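Local coordinates for protein ANGPTL4 C-terminal chain (Homo sapiens, PDB 6U1U) that is the C-terminal fibrinogen-like domain of a secreted protein that mediates inactivation of lipoprotein lipase and regulates triglyceride clearance from blood, here crystallised with palmitic acid, at residues T82-W96 and Y204-M216. Residues are numbered along the deposited sequence; the frame is centred on the assembly and turned at random.
Sequences TGDRNSRLAVQLRDW and YPLQATTMLIQPM
Antiparallel pairing joins strands 87-94 and 208-215 in the central sheet of the fibrinogen-like domain, their axes 165° apart. The hydrogen-bonded pairs are Arg88-Gln214, Ala90-Leu212, Gln92-Thr210 and Arg94-Ala208; the shortest of their bonds is Gln92 N to Thr210 O at 2.7 Å. At one end Gln207 and Ala208 both face Arg94 in a classic beta bulge, Gln207 N reaching Arg94 O at 2.9 Å. Trp96 is held at backbone and ring: its backbone N meets Tyr204 OH at 2.9 Å in a nearly straight bond (166°), while Gln207 CG lies 3.6 Å from the centroid of the six-membered indole ring, almost on its normal, a CH-pi contact. Gln207 chi1 turns CG away from the backbone N and over the ring; CB lies above the same face. At the other end Arg88 and Gln214 run side by side; their weak NH1-OE1 bond is 2.9 Å, with guanidinium and amide planes 85° apart, and Gln214 NE2 binds the carbonyls of Asp37 and Gly39. Leu89, Val91 and Met211 share the opposite sheet face, Leu89 touching bound palmitic acid. Strand 100-109 flanks 87-94, strand 38-46 flanks 208-215, and Trp199 of helix 197-200 packs on Leu93 and Leu206.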
ATOM      1  N   THR A  82      -5.521   7.437   9.482  1.00 20.06           N
ATOM      2  CA  THR A  82      -5.572   8.651   8.670  1.00 18.83           C
ATOM      3  C   THR A  82      -6.788   9.512   8.967  1.00 21.32           C
ATOM      4  O   THR A  82      -6.703  10.747   8.838  1.00 24.51           O
ATOM      5  CB  THR A  82      -5.584   8.328   7.157  1.00 19.61           C
ATOM      6  OG1 THR A  82      -6.798   7.612   6.822  1.00 20.26           O
ATOM      7  CG2 THR A  82      -4.354   7.507   6.766  1.00 22.15           C
ATOM      8  N   GLY A  83      -7.917   8.900   9.323  1.00 22.75           N
ATOM      9  CA  GLY A  83      -9.186   9.623   9.259  1.00 24.34           C
ATOM     10  C   GLY A  83      -9.339  10.292   7.912  1.00 26.31           C
ATOM     11  O   GLY A  83      -8.976   9.733   6.871  1.00 25.34           O
ATOM     12  N   ASP A  84      -9.869  11.516   7.926  1.00 26.01           N
ATOM     13  CA  ASP A  84      -9.964  12.366   6.746  1.00 30.40           C
ATOM     14  C   ASP A  84      -8.748  13.253   6.534  1.00 29.52           C
ATOM     15  O   ASP A  84      -8.821  14.185   5.728  1.00 30.15           O
ATOM     16  CB  ASP A  84     -11.189  13.289   6.854  1.00 33.15           C
ATOM     17  CG  ASP A  84     -12.496  12.543   6.807  1.00 45.26           C
ATOM     18  OD1 ASP A  84     -12.540  11.421   6.250  1.00 47.37           O
ATOM     19  OD2 ASP A  84     -13.494  13.089   7.340  1.00 54.28           O
ATOM     20  N   ARG A  85      -7.646  13.022   7.231  1.00 24.71           N
ATOM     21  CA  ARG A  85      -6.520  13.940   7.128  1.00 26.43           C
ATOM     22  C   ARG A  85      -5.704  13.702   5.869  1.00 24.56           C
ATOM     23  O   ARG A  85      -5.581  12.573   5.390  1.00 27.47           O
ATOM     24  CB  ARG A  85      -5.636  13.795   8.365  1.00 27.57           C
ATOM     25  CG  ARG A  85      -6.476  13.968   9.595  1.00 34.31           C
ATOM     26  CD  ARG A  85      -5.690  14.427  10.742  1.00 42.29           C
ATOM     27  NE  ARG A  85      -5.194  13.293  11.498  1.00 46.17           N
ATOM     28  CZ  ARG A  85      -4.089  13.349  12.238  1.00 50.51           C
ATOM     29  NH1 ARG A  85      -3.395  14.485  12.295  1.00 50.69           N
ATOM     30  NH2 ARG A  85      -3.676  12.282  12.900  1.00 50.52           N
ATOM     31  N   ASN A  86      -5.143  14.786   5.339  1.00 22.06           N
ATOM     32  CA  ASN A  86      -4.060  14.679   4.364  1.00 22.37           C
ATOM     33  C   ASN A  86      -2.905  13.926   5.014  1.00 25.62           C
ATOM     34  O   ASN A  86      -2.572  14.173   6.176  1.00 25.27           O
ATOM     35  CB  ASN A  86      -3.623  16.085   3.916  1.00 26.17           C
ATOM     36  CG  ASN A  86      -2.801  16.104   2.621  1.00 33.69           C
ATOM     37  OD1 ASN A  86      -2.805  15.151   1.825  1.00 30.28           O
ATOM     38  ND2 ASN A  86      -2.094  17.226   2.393  1.00 33.51           N
ATOM     39  N   SER A  87      -2.332  12.966   4.286  1.00 23.14           N
ATOM     40  CA  SER A  87      -1.344  12.056   4.846  1.00 22.70           C
ATOM     41  C   SER A  87      -0.201  11.891   3.863  1.00 22.82           C
ATOM     42  O   SER A  87      -0.401  11.932   2.650  1.00 23.59           O
ATOM     43  CB  SER A  87      -1.970  10.674   5.165  1.00 22.44           C
ATOM     44  OG  SER A  87      -3.015  10.818   6.113  1.00 26.88           O
ATOM     45  N   ARG A  88       1.012  11.689   4.382  1.00 19.59           N
ATOM     46  CA  ARG A  88       2.132  11.324   3.523  1.00 20.39           C
ATOM     47  C   ARG A  88       2.186   9.812   3.376  1.00 21.11           C
ATOM     48  O   ARG A  88       2.168   9.095   4.377  1.00 21.83           O
ATOM     49  CB  ARG A  88       3.467  11.812   4.116  1.00 22.47           C
ATOM     50  CG  ARG A  88       3.435  13.287   4.519  1.00 25.57           C
ATOM     51  CD  ARG A  88       4.787  13.785   5.084  1.00 31.52           C
ATOM     52  NE  ARG A  88       4.710  15.234   5.254  1.00 32.90           N
ATOM     53  CZ  ARG A  88       4.222  15.833   6.336  1.00 37.01           C
ATOM     54  NH1 ARG A  88       3.838  15.114   7.399  1.00 33.50           N
ATOM     55  NH2 ARG A  88       4.143  17.161   6.376  1.00 40.01           N
ATOM     56  N   LEU A  89       2.246   9.337   2.143  1.00 19.93           N
ATOM     57  CA  LEU A  89       2.362   7.894   1.847  1.00 21.19           C
ATOM     58  C   LEU A  89       3.753   7.650   1.264  1.00 22.23           C
ATOM     59  O   LEU A  89       4.012   8.162   0.252  1.00 24.16           O
ATOM     60  CB  LEU A  89       1.290   7.480   0.840  1.00 21.57           C
ATOM     61  CG  LEU A  89       1.322   6.029   0.387  1.00 21.96           C
ATOM     62  CD1 LEU A  89       1.264   5.090   1.560  1.00 22.09           C
ATOM     63  CD2 LEU A  89       0.171   5.731  -0.542  1.00 26.14           C
ATOM     64  N   ALA A  90       4.605   6.959   1.984  1.00 18.70           N
ATOM     65  CA  ALA A  90       5.938   6.620   1.504  1.00 19.76           C
ATOM     66  C   ALA A  90       5.931   5.229   0.877  1.00 23.16           C
ATOM     67  O   ALA A  90       5.358   4.294   1.442  1.00 20.04           O
ATOM     68  CB  ALA A  90       6.941   6.669   2.667  1.00 22.66           C
ATOM     69  N   VAL A  91       6.552   5.095  -0.296  1.00 19.02           N
ATOM     70  CA  VAL A  91       6.587   3.831  -1.012  1.00 21.42           C
ATOM     71  C   VAL A  91       8.055   3.527  -1.242  1.00 22.70           C
ATOM     72  O   VAL A  91       8.761   4.342  -1.845  1.00 23.44           O
ATOM     73  CB  VAL A  91       5.825   3.911  -2.342  1.00 21.46           C
ATOM     74  CG1 VAL A  91       6.021   2.610  -3.141  1.00 23.54           C
ATOM     75  CG2 VAL A  91       4.315   4.160  -2.085  1.00 22.39           C
ATOM     76  N   GLN A  92       8.530   2.394  -0.732  1.00 19.93           N
ATOM     77  CA  GLN A  92       9.952   2.063  -0.808  1.00 21.48           C
ATOM     78  C   GLN A  92      10.111   0.745  -1.540  1.00 24.91           C
ATOM     79  O   GLN A  92       9.455  -0.245  -1.187  1.00 23.19           O
ATOM     80  CB  GLN A  92      10.570   2.013   0.579  1.00 21.97           C
ATOM     81  CG  GLN A  92      10.206   3.329   1.308  1.00 25.84           C
ATOM     82  CD  GLN A  92      10.851   3.577   2.654  1.00 28.93           C
ATOM     83  OE1 GLN A  92      11.236   2.654   3.381  1.00 28.30           O
ATOM     84  NE2 GLN A  92      10.920   4.862   3.017  1.00 27.33           N
ATOM     85  N   LEU A  93      10.974   0.743  -2.564  1.00 21.70           N
ATOM     86  CA  LEU A  93      11.120  -0.382  -3.478  1.00 20.37           C
ATOM     87  C   LEU A  93      12.575  -0.819  -3.529  1.00 23.40           C
ATOM     88  O   LEU A  93      13.481   0.009  -3.447  1.00 25.92           O
ATOM     89  CB  LEU A  93      10.667  -0.015  -4.907  1.00 20.51           C
ATOM     90  CG  LEU A  93       9.357   0.787  -5.035  1.00 22.03           C
ATOM     91  CD1 LEU A  93       9.123   1.302  -6.473  1.00 25.21           C
ATOM     92  CD2 LEU A  93       8.162  -0.082  -4.579  1.00 20.49           C
ATOM     93  N   ARG A  94      12.799  -2.138  -3.677  1.00 22.48           N
ATOM     94  CA  ARG A  94      14.158  -2.668  -3.753  1.00 23.14           C
ATOM     95  C   ARG A  94      14.237  -3.645  -4.916  1.00 26.66           C
ATOM     96  O   ARG A  94      13.331  -4.473  -5.100  1.00 23.47           O
ATOM     97  CB  ARG A  94      14.573  -3.364  -2.437  1.00 26.28           C
ATOM     98  CG  ARG A  94      16.038  -3.833  -2.418  1.00 30.08           C
ATOM     99  CD  ARG A  94      16.324  -4.703  -1.195  1.00 39.33           C
ATOM    100  NE  ARG A  94      15.899  -4.067   0.057  1.00 47.75           N
ATOM    101  CZ  ARG A  94      15.535  -4.731   1.157  1.00 48.09           C
ATOM    102  NH1 ARG A  94      15.535  -6.068   1.166  1.00 46.78           N
ATOM    103  NH2 ARG A  94      15.168  -4.056   2.254  1.00 48.07           N
ATOM    104  N   ASP A  95      15.304  -3.550  -5.717  1.00 24.06           N
ATOM    105  CA  ASP A  95      15.406  -4.476  -6.829  1.00 25.59           C
ATOM    106  C   ASP A  95      16.402  -5.562  -6.456  1.00 26.88           C
ATOM    107  O   ASP A  95      16.906  -5.617  -5.333  1.00 26.01           O
ATOM    108  CB  ASP A  95      15.757  -3.761  -8.152  1.00 26.92           C
ATOM    109  CG  ASP A  95      17.174  -3.185  -8.177  1.00 29.49           C
ATOM    110  OD1 ASP A  95      18.025  -3.602  -7.366  1.00 31.83           O
ATOM    111  OD2 ASP A  95      17.418  -2.297  -9.018  1.00 30.82           O
ATOM    112  N   TRP A  96      16.659  -6.453  -7.405  1.00 27.94           N
ATOM    113  CA  TRP A  96      17.460  -7.626  -7.083  1.00 30.17           C
ATOM    114  C   TRP A  96      18.951  -7.354  -7.143  1.00 34.43           C
ATOM    115  O   TRP A  96      19.745  -8.240  -6.796  1.00 36.47           O
ATOM    116  CB  TRP A  96      17.084  -8.765  -8.011  1.00 31.53           C
ATOM    117  CG  TRP A  96      15.760  -9.374  -7.608  1.00 29.46           C
ATOM    118  CD1 TRP A  96      14.538  -9.012  -8.076  1.00 29.93           C
ATOM    119  CD2 TRP A  96      15.540 -10.414  -6.653  1.00 31.04           C
ATOM    120  NE1 TRP A  96      13.568  -9.764  -7.469  1.00 27.17           N
ATOM    121  CE2 TRP A  96      14.153 -10.636  -6.597  1.00 28.54           C
ATOM    122  CE3 TRP A  96      16.379 -11.178  -5.832  1.00 30.60           C
ATOM    123  CZ2 TRP A  96      13.579 -11.602  -5.771  1.00 28.67           C
ATOM    124  CZ3 TRP A  96      15.809 -12.147  -5.006  1.00 32.92           C
ATOM    125  CH2 TRP A  96      14.421 -12.349  -4.978  1.00 31.39           C
ATOM    126  N   TYR A 204       9.064  -6.381 -14.135  1.00 29.35           N
ATOM    127  CA  TYR A 204      10.180  -6.637 -13.240  1.00 30.47           C
ATOM    128  C   TYR A 204       9.637  -7.034 -11.865  1.00 28.70           C
ATOM    129  O   TYR A 204       8.920  -6.238 -11.248  1.00 27.25           O
ATOM    130  CB  TYR A 204      11.059  -5.396 -13.117  1.00 27.63           C
ATOM    131  CG  TYR A 204      12.324  -5.673 -12.343  1.00 28.75           C
ATOM    132  CD1 TYR A 204      13.494  -6.064 -12.996  1.00 33.94           C
ATOM    133  CD2 TYR A 204      12.360  -5.568 -10.955  1.00 25.12           C
ATOM    134  CE1 TYR A 204      14.641  -6.336 -12.289  1.00 35.37           C
ATOM    135  CE2 TYR A 204      13.500  -5.836 -10.243  1.00 26.04           C
ATOM    136  CZ  TYR A 204      14.642  -6.228 -10.909  1.00 31.72           C
ATOM    137  OH  TYR A 204      15.778  -6.490 -10.174  1.00 32.60           O
ATOM    138  N   PRO A 205       9.961  -8.219 -11.341  1.00 28.48           N
ATOM    139  CA  PRO A 205       9.474  -8.609 -10.001  1.00 26.77           C
ATOM    140  C   PRO A 205      10.375  -8.031  -8.917  1.00 26.12           C
ATOM    141  O   PRO A 205      11.559  -8.363  -8.825  1.00 28.48           O
ATOM    142  CB  PRO A 205       9.535 -10.142 -10.032  1.00 25.59           C
ATOM    143  CG  PRO A 205      10.729 -10.431 -10.903  1.00 34.64           C
ATOM    144  CD  PRO A 205      10.765  -9.288 -11.958  1.00 32.01           C
ATOM    145  N   LEU A 206       9.806  -7.184  -8.063  1.00 22.26           N
ATOM    146  CA  LEU A 206      10.621  -6.509  -7.065  1.00 22.59           C
ATOM    147  C   LEU A 206      11.033  -7.454  -5.946  1.00 26.08           C
ATOM    148  O   LEU A 206      10.351  -8.441  -5.640  1.00 26.32           O
ATOM    149  CB  LEU A 206       9.863  -5.317  -6.487  1.00 21.38           C
ATOM    150  CG  LEU A 206       9.629  -4.235  -7.542  1.00 22.69           C
ATOM    151  CD1 LEU A 206       8.562  -3.252  -7.114  1.00 21.98           C
ATOM    152  CD2 LEU A 206      10.958  -3.480  -7.820  1.00 23.88           C
ATOM    153  N   GLN A 207      12.176  -7.149  -5.337  1.00 24.00           N
ATOM    154  CA  GLN A 207      12.691  -8.004  -4.278  1.00 23.42           C
ATOM    155  C   GLN A 207      12.072  -7.677  -2.924  1.00 22.96           C
ATOM    156  O   GLN A 207      11.911  -8.574  -2.091  1.00 24.26           O
ATOM    157  CB  GLN A 207      14.219  -7.885  -4.206  1.00 27.07           C
ATOM    158  CG  GLN A 207      14.863  -8.887  -3.241  1.00 28.80           C
ATOM    159  CD  GLN A 207      16.287  -8.532  -2.836  1.00 37.41           C
ATOM    160  OE1 GLN A 207      17.045  -7.934  -3.608  1.00 38.96           O
ATOM    161  NE2 GLN A 207      16.670  -8.931  -1.631  1.00 43.09           N
ATOM    162  N   ALA A 208      11.751  -6.403  -2.674  1.00 22.49           N
ATOM    163  CA  ALA A 208      11.231  -6.001  -1.370  1.00 21.49           C
ATOM    164  C   ALA A 208      10.455  -4.703  -1.538  1.00 21.36           C
ATOM    165  O   ALA A 208      10.736  -3.908  -2.439  1.00 22.10           O
ATOM    166  CB  ALA A 208      12.343  -5.830  -0.322  1.00 25.64           C
ATOM    167  N   THR A 209       9.433  -4.522  -0.688  1.00 20.10           N
ATOM    168  CA  THR A 209       8.622  -3.313  -0.704  1.00 19.29           C
ATOM    169  C   THR A 209       8.318  -2.925   0.734  1.00 19.63           C
ATOM    170  O   THR A 209       8.185  -3.789   1.606  1.00 18.40           O
ATOM    171  CB  THR A 209       7.273  -3.499  -1.469  1.00 20.29           C
ATOM    172  OG1 THR A 209       6.441  -4.461  -0.783  1.00 19.70           O
ATOM    173  CG2 THR A 209       7.496  -4.015  -2.892  1.00 20.78           C
ATOM    174  N   THR A 210       8.171  -1.618   0.974  1.00 19.76           N
ATOM    175  CA  THR A 210       7.624  -1.128   2.233  1.00 19.65           C
ATOM    176  C   THR A 210       6.738   0.056   1.916  1.00 17.63           C
ATOM    177  O   THR A 210       7.130   0.918   1.117  1.00 20.57           O
ATOM    178  CB  THR A 210       8.718  -0.643   3.206  1.00 20.67           C
ATOM    179  OG1 THR A 210       9.758  -1.621   3.292  1.00 24.02           O
ATOM    180  CG2 THR A 210       8.134  -0.448   4.604  1.00 20.63           C
ATOM    181  N   MET A 211       5.569   0.122   2.543  1.00 17.36           N
ATOM    182  CA  MET A 211       4.709   1.304   2.440  1.00 16.18           C
ATOM    183  C   MET A 211       4.475   1.861   3.838  1.00 17.95           C
ATOM    184  O   MET A 211       4.214   1.090   4.780  1.00 18.16           O
ATOM    185  CB  MET A 211       3.357   0.955   1.788  1.00 17.86           C
ATOM    186  CG  MET A 211       3.529   0.267   0.436  1.00 18.53           C
ATOM    187  SD  MET A 211       1.939  -0.283  -0.234  1.00 21.41           S
ATOM    188  CE  MET A 211       1.295   1.334  -0.611  1.00 22.96           C
ATOM    189  N   LEU A 212       4.601   3.181   3.984  1.00 16.85           N
ATOM    190  CA  LEU A 212       4.445   3.796   5.294  1.00 16.73           C
ATOM    191  C   LEU A 212       3.530   5.001   5.169  1.00 18.31           C
ATOM    192  O   LEU A 212       3.493   5.639   4.126  1.00 20.65           O
ATOM    193  CB  LEU A 212       5.797   4.265   5.856  1.00 17.49           C
ATOM    194  CG  LEU A 212       6.887   3.169   5.852  1.00 19.22           C
ATOM    195  CD1 LEU A 212       7.715   3.308   4.571  1.00 20.20           C
ATOM    196  CD2 LEU A 212       7.820   3.360   7.075  1.00 21.11           C
ATOM    197  N   ILE A 213       2.842   5.335   6.264  1.00 17.44           N
ATOM    198  CA  ILE A 213       1.940   6.483   6.255  1.00 18.11           C
ATOM    199  C   ILE A 213       2.225   7.375   7.452  1.00 21.37           C
ATOM    200  O   ILE A 213       2.611   6.907   8.528  1.00 20.04           O
ATOM    201  CB  ILE A 213       0.468   6.019   6.208  1.00 19.76           C
ATOM    202  CG1 ILE A 213      -0.443   7.185   5.826  1.00 26.46           C
ATOM    203  CG2 ILE A 213       0.049   5.376   7.502  1.00 22.53           C
ATOM    204  CD1 ILE A 213      -1.493   6.785   4.799  1.00 28.99           C
ATOM    205  N   GLN A 214       2.043   8.685   7.248  1.00 21.53           N
ATOM    206  CA  GLN A 214       2.207   9.679   8.310  1.00 19.15           C
ATOM    207  C   GLN A 214       1.156  10.745   8.070  1.00 22.74           C
ATOM    208  O   GLN A 214       1.307  11.576   7.168  1.00 22.58           O
ATOM    209  CB  GLN A 214       3.604  10.294   8.310  1.00 21.72           C
ATOM    210  CG  GLN A 214       3.820  11.319   9.417  1.00 24.19           C
ATOM    211  CD  GLN A 214       5.171  11.954   9.269  1.00 30.62           C
ATOM    212  OE1 GLN A 214       5.345  12.836   8.430  1.00 29.58           O
ATOM    213  NE2 GLN A 214       6.168  11.469  10.030  1.00 24.76           N
ATOM    214  N   PRO A 215       0.057  10.721   8.816  1.00 24.64           N
ATOM    215  CA  PRO A 215      -0.949  11.781   8.675  1.00 26.18           C
ATOM    216  C   PRO A 215      -0.357  13.143   8.988  1.00 27.86           C
ATOM    217  O   PRO A 215       0.494  13.282   9.880  1.00 27.37           O
ATOM    218  CB  PRO A 215      -2.024  11.388   9.693  1.00 29.37           C
ATOM    219  CG  PRO A 215      -1.878   9.894   9.815  1.00 30.63           C
ATOM    220  CD  PRO A 215      -0.390   9.665   9.747  1.00 26.58           C
ATOM    221  N   MET A 216      -0.807  14.116   8.178  1.00 29.48           N
ATOM    222  CA  MET A 216      -0.574  15.571   8.127  1.00 36.38           C
ATOM    223  C   MET A 216       0.604  15.976   7.259  1.00 41.67           C
ATOM    224  O   MET A 216       0.475  16.007   6.025  1.00 41.48           O
ATOM    225  CB  MET A 216      -0.470  16.146   9.518  1.00 41.69           C
ATOM    226  CG  MET A 216      -1.829  16.237  10.125  1.00 39.43           C
ATOM    227  SD  MET A 216      -1.790  17.212  11.650  1.00 72.76           S
ATOM    228  CE  MET A 216      -1.430  18.860  11.025  1.00 47.83           C
TER